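Local coordinates for bifunctional protein PutA (Bradyrhizobium diazoefficiens, PDB 6BSN) that probably oxidises proline to glutamate in two steps, through an FAD-dependent proline dehydrogenase and an NAD-dependent aldehyde dehydrogenase joined in one chain, at residues A[312-317]-A[345-350]. The protein carries 1 engineered substitution. Residues are numbered along the deposited sequence; the frame is centred on the assembly and turned at random.
Sequences AIQAYQ and GAYWDT. With FDA (dihydroflavine-adenine dinucleotide), chain C.
Gly345 CA sits over the centre of one face of the Tyr316 ring, 3.5 Å from its centroid and 11° off the normal, in a CH-pi contact; a CB at this position would clash with Tyr316 CZ. At the edge of the same ring come the backbone N atoms of Tyr347 and Trp348. Tyr347 N donates to Tyr316 OH at 3.0 Å, a bent bond of 138°, while Tyr316 OH in turn sits in the plane of the Tyr347 ring, at its edge. With CG anti to the backbone N (chi1 -173°), the Trp348 indole reaches the adenine of the reduced FAD and carries C6A over one face, toward the rim; Trp348 CB packs against Tyr316 CE2 at 3.8 Å, and Trp348 NE1 donates to Phe366 O. The flavin O2 is gripped by two donors, one from each segment: Gln314 NE2 at 2.8 Å, nearly straight, and Ala346 N at 2.6 Å. Gln314 OE1 accepts from Gln317 NE2, and Gln314 NE2 also donates to Glu282 O, bonds that help set the rotation of the Gln314 amide. Gly345 O takes hydrogen bonds from O2B and O3B of the adenosine ribose. A leucine in place of Tyr316 would probably cost Tyr347 N its acceptor and leave Gly345 CA without the aromatic face under it. In this FAD site of the proline dehydrogenase barrel, parallel neighbours 309-314 and 338-343 lead into the type I beta turn 314-317 and the loop before helix 348-357; helix 369-385 also touches Tyr316.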
# COMPACT_ATOMS: atom_id res chain seq x y z
N ALA A 312 30.09 -42.97 -4.21
CA ALA A 312 28.83 -42.29 -3.94
C ALA A 312 28.47 -41.36 -5.10
O ALA A 312 29.35 -40.76 -5.73
CB ALA A 312 28.87 -41.49 -2.64
N ILE A 313 27.16 -41.23 -5.34
CA ILE A 313 26.57 -40.36 -6.36
C ILE A 313 25.54 -39.47 -5.67
O ILE A 313 24.67 -39.97 -4.94
CB ILE A 313 25.90 -41.18 -7.47
CG1 ILE A 313 26.91 -42.13 -8.13
CG2 ILE A 313 25.29 -40.26 -8.54
CD1 ILE A 313 26.28 -43.09 -9.14
N GLN A 314 25.61 -38.16 -5.93
CA GLN A 314 24.79 -37.16 -5.25
C GLN A 314 23.55 -36.84 -6.09
O GLN A 314 23.65 -36.21 -7.15
CB GLN A 314 25.61 -35.90 -5.00
CG GLN A 314 26.83 -36.15 -4.14
CD GLN A 314 27.95 -35.18 -4.43
OE1 GLN A 314 28.24 -34.90 -5.59
NE2 GLN A 314 28.59 -34.67 -3.37
N ALA A 315 22.37 -37.20 -5.57
CA ALA A 315 21.13 -36.98 -6.32
C ALA A 315 20.78 -35.50 -6.44
O ALA A 315 20.00 -35.15 -7.33
CB ALA A 315 19.97 -37.73 -5.67
N TYR A 316 21.32 -34.62 -5.59
CA TYR A 316 20.95 -33.22 -5.75
C TYR A 316 21.59 -32.58 -6.97
O TYR A 316 21.32 -31.40 -7.24
CB TYR A 316 21.24 -32.41 -4.47
CG TYR A 316 22.68 -32.11 -4.05
CD1 TYR A 316 23.78 -32.59 -4.75
CD2 TYR A 316 22.91 -31.32 -2.92
CE1 TYR A 316 25.09 -32.30 -4.33
CE2 TYR A 316 24.21 -31.02 -2.49
CZ TYR A 316 25.30 -31.52 -3.20
OH TYR A 316 26.59 -31.23 -2.78
N GLN A 317 22.43 -33.31 -7.71
CA GLN A 317 23.07 -32.80 -8.91
C GLN A 317 22.24 -33.15 -10.13
O GLN A 317 21.78 -34.29 -10.28
CB GLN A 317 24.49 -33.36 -9.08
CG GLN A 317 25.50 -32.91 -8.01
CD GLN A 317 26.91 -32.79 -8.56
OE1 GLN A 317 27.12 -32.28 -9.66
NE2 GLN A 317 27.88 -33.28 -7.80
N GLY A 345 23.26 -35.21 -0.96
CA GLY A 345 24.40 -34.34 -1.20
C GLY A 345 24.73 -33.44 -0.03
O GLY A 345 23.86 -32.72 0.49
N ALA A 346 26.01 -33.39 0.33
CA ALA A 346 26.44 -32.73 1.56
C ALA A 346 26.90 -31.28 1.38
O ALA A 346 27.19 -30.63 2.39
CB ALA A 346 27.57 -33.53 2.22
N TYR A 347 26.96 -30.75 0.15
CA TYR A 347 27.62 -29.47 -0.11
C TYR A 347 26.69 -28.43 -0.74
O TYR A 347 27.15 -27.54 -1.46
CB TYR A 347 28.86 -29.68 -1.00
CG TYR A 347 29.85 -30.73 -0.50
CD1 TYR A 347 29.64 -32.09 -0.74
CD2 TYR A 347 30.99 -30.37 0.21
CE1 TYR A 347 30.54 -33.05 -0.32
CE2 TYR A 347 31.91 -31.33 0.65
CZ TYR A 347 31.67 -32.67 0.39
OH TYR A 347 32.54 -33.64 0.83
N TRP A 348 25.38 -28.50 -0.46
CA TRP A 348 24.42 -27.65 -1.17
C TRP A 348 24.76 -26.16 -1.04
O TRP A 348 24.85 -25.45 -2.05
CB TRP A 348 22.99 -27.92 -0.70
CG TRP A 348 21.96 -27.19 -1.52
CD1 TRP A 348 21.42 -27.59 -2.70
CD2 TRP A 348 21.35 -25.92 -1.22
NE1 TRP A 348 20.52 -26.65 -3.17
CE2 TRP A 348 20.46 -25.62 -2.27
CE3 TRP A 348 21.48 -25.00 -0.15
CZ2 TRP A 348 19.69 -24.44 -2.30
CZ3 TRP A 348 20.71 -23.84 -0.17
CH2 TRP A 348 19.82 -23.57 -1.24
N ASP A 349 24.96 -25.67 0.19
CA ASP A 349 25.25 -24.24 0.38
C ASP A 349 26.52 -23.84 -0.35
O ASP A 349 26.60 -22.75 -0.92
CB ASP A 349 25.38 -23.92 1.87
CG ASP A 349 24.09 -24.15 2.62
OD1 ASP A 349 23.20 -23.28 2.53
OD2 ASP A 349 23.95 -25.21 3.25
N THR A 350 27.53 -24.71 -0.32
CA THR A 350 28.77 -24.43 -1.04
C THR A 350 28.52 -24.29 -2.53
O THR A 350 29.04 -23.38 -3.18
CB THR A 350 29.78 -25.55 -0.76
OG1 THR A 350 30.14 -25.51 0.63
CG2 THR A 350 31.02 -25.38 -1.59
PA FDA C . 17.01 -34.95 4.12
O1A FDA C . 16.44 -34.03 5.25
O2A FDA C . 16.13 -35.76 3.35
O5B FDA C . 17.62 -34.28 2.95
C5B FDA C . 18.57 -33.24 3.17
C4B FDA C . 19.28 -32.90 1.87
O4B FDA C . 18.44 -32.27 0.95
C3B FDA C . 20.45 -31.97 1.99
O3B FDA C . 21.56 -32.63 2.44
C2B FDA C . 20.61 -31.50 0.60
O2B FDA C . 21.34 -32.42 -0.14
C1B FDA C . 19.20 -31.45 0.11
N9A FDA C . 18.62 -30.11 0.13
C8A FDA C . 18.33 -29.31 1.21
N7A FDA C . 17.82 -28.16 0.78
C5A FDA C . 17.77 -28.17 -0.61
C6A FDA C . 17.35 -27.28 -1.58
N6A FDA C . 16.81 -26.00 -1.21
N1A FDA C . 17.43 -27.61 -2.88
C2A FDA C . 17.93 -28.79 -3.28
N3A FDA C . 18.34 -29.69 -2.35
C4A FDA C . 18.28 -29.42 -1.05
N1 FDA C . 26.92 -36.58 0.94
C2 FDA C . 27.79 -36.28 -0.15
O2 FDA C . 27.60 -35.08 -0.79
N3 FDA C . 28.80 -37.20 -0.54
C4 FDA C . 28.95 -38.41 0.16
O4 FDA C . 29.91 -39.32 -0.20
C4X FDA C . 28.03 -38.73 1.29
N5 FDA C . 28.20 -39.95 2.03
C5X FDA C . 27.17 -40.31 2.99
C6 FDA C . 27.22 -41.67 3.62
C7 FDA C . 26.17 -42.04 4.50
C7M FDA C . 26.21 -43.41 5.14
C8 FDA C . 25.09 -41.14 4.78
C8M FDA C . 23.96 -41.50 5.71
C9 FDA C . 25.06 -39.86 4.18
C9A FDA C . 26.14 -39.46 3.26
N10 FDA C . 26.15 -38.12 2.72
C10 FDA C . 27.06 -37.84 1.65
C1' FDA C . 25.29 -37.03 3.24
C2' FDA C . 24.03 -36.90 2.40
O2' FDA C . 24.35 -36.44 1.13
C3' FDA C . 23.05 -35.94 3.05
O3' FDA C . 23.70 -34.75 3.19
C4' FDA C . 22.52 -36.32 4.44
O4' FDA C . 22.51 -37.70 4.60
C5' FDA C . 21.10 -35.80 4.65
O5' FDA C . 20.24 -36.23 3.61
P FDA C . 18.90 -37.09 3.85
O1P FDA C . 18.36 -37.99 2.70
O2P FDA C . 19.29 -37.80 5.19
O3P FDA C . 17.99 -35.96 4.61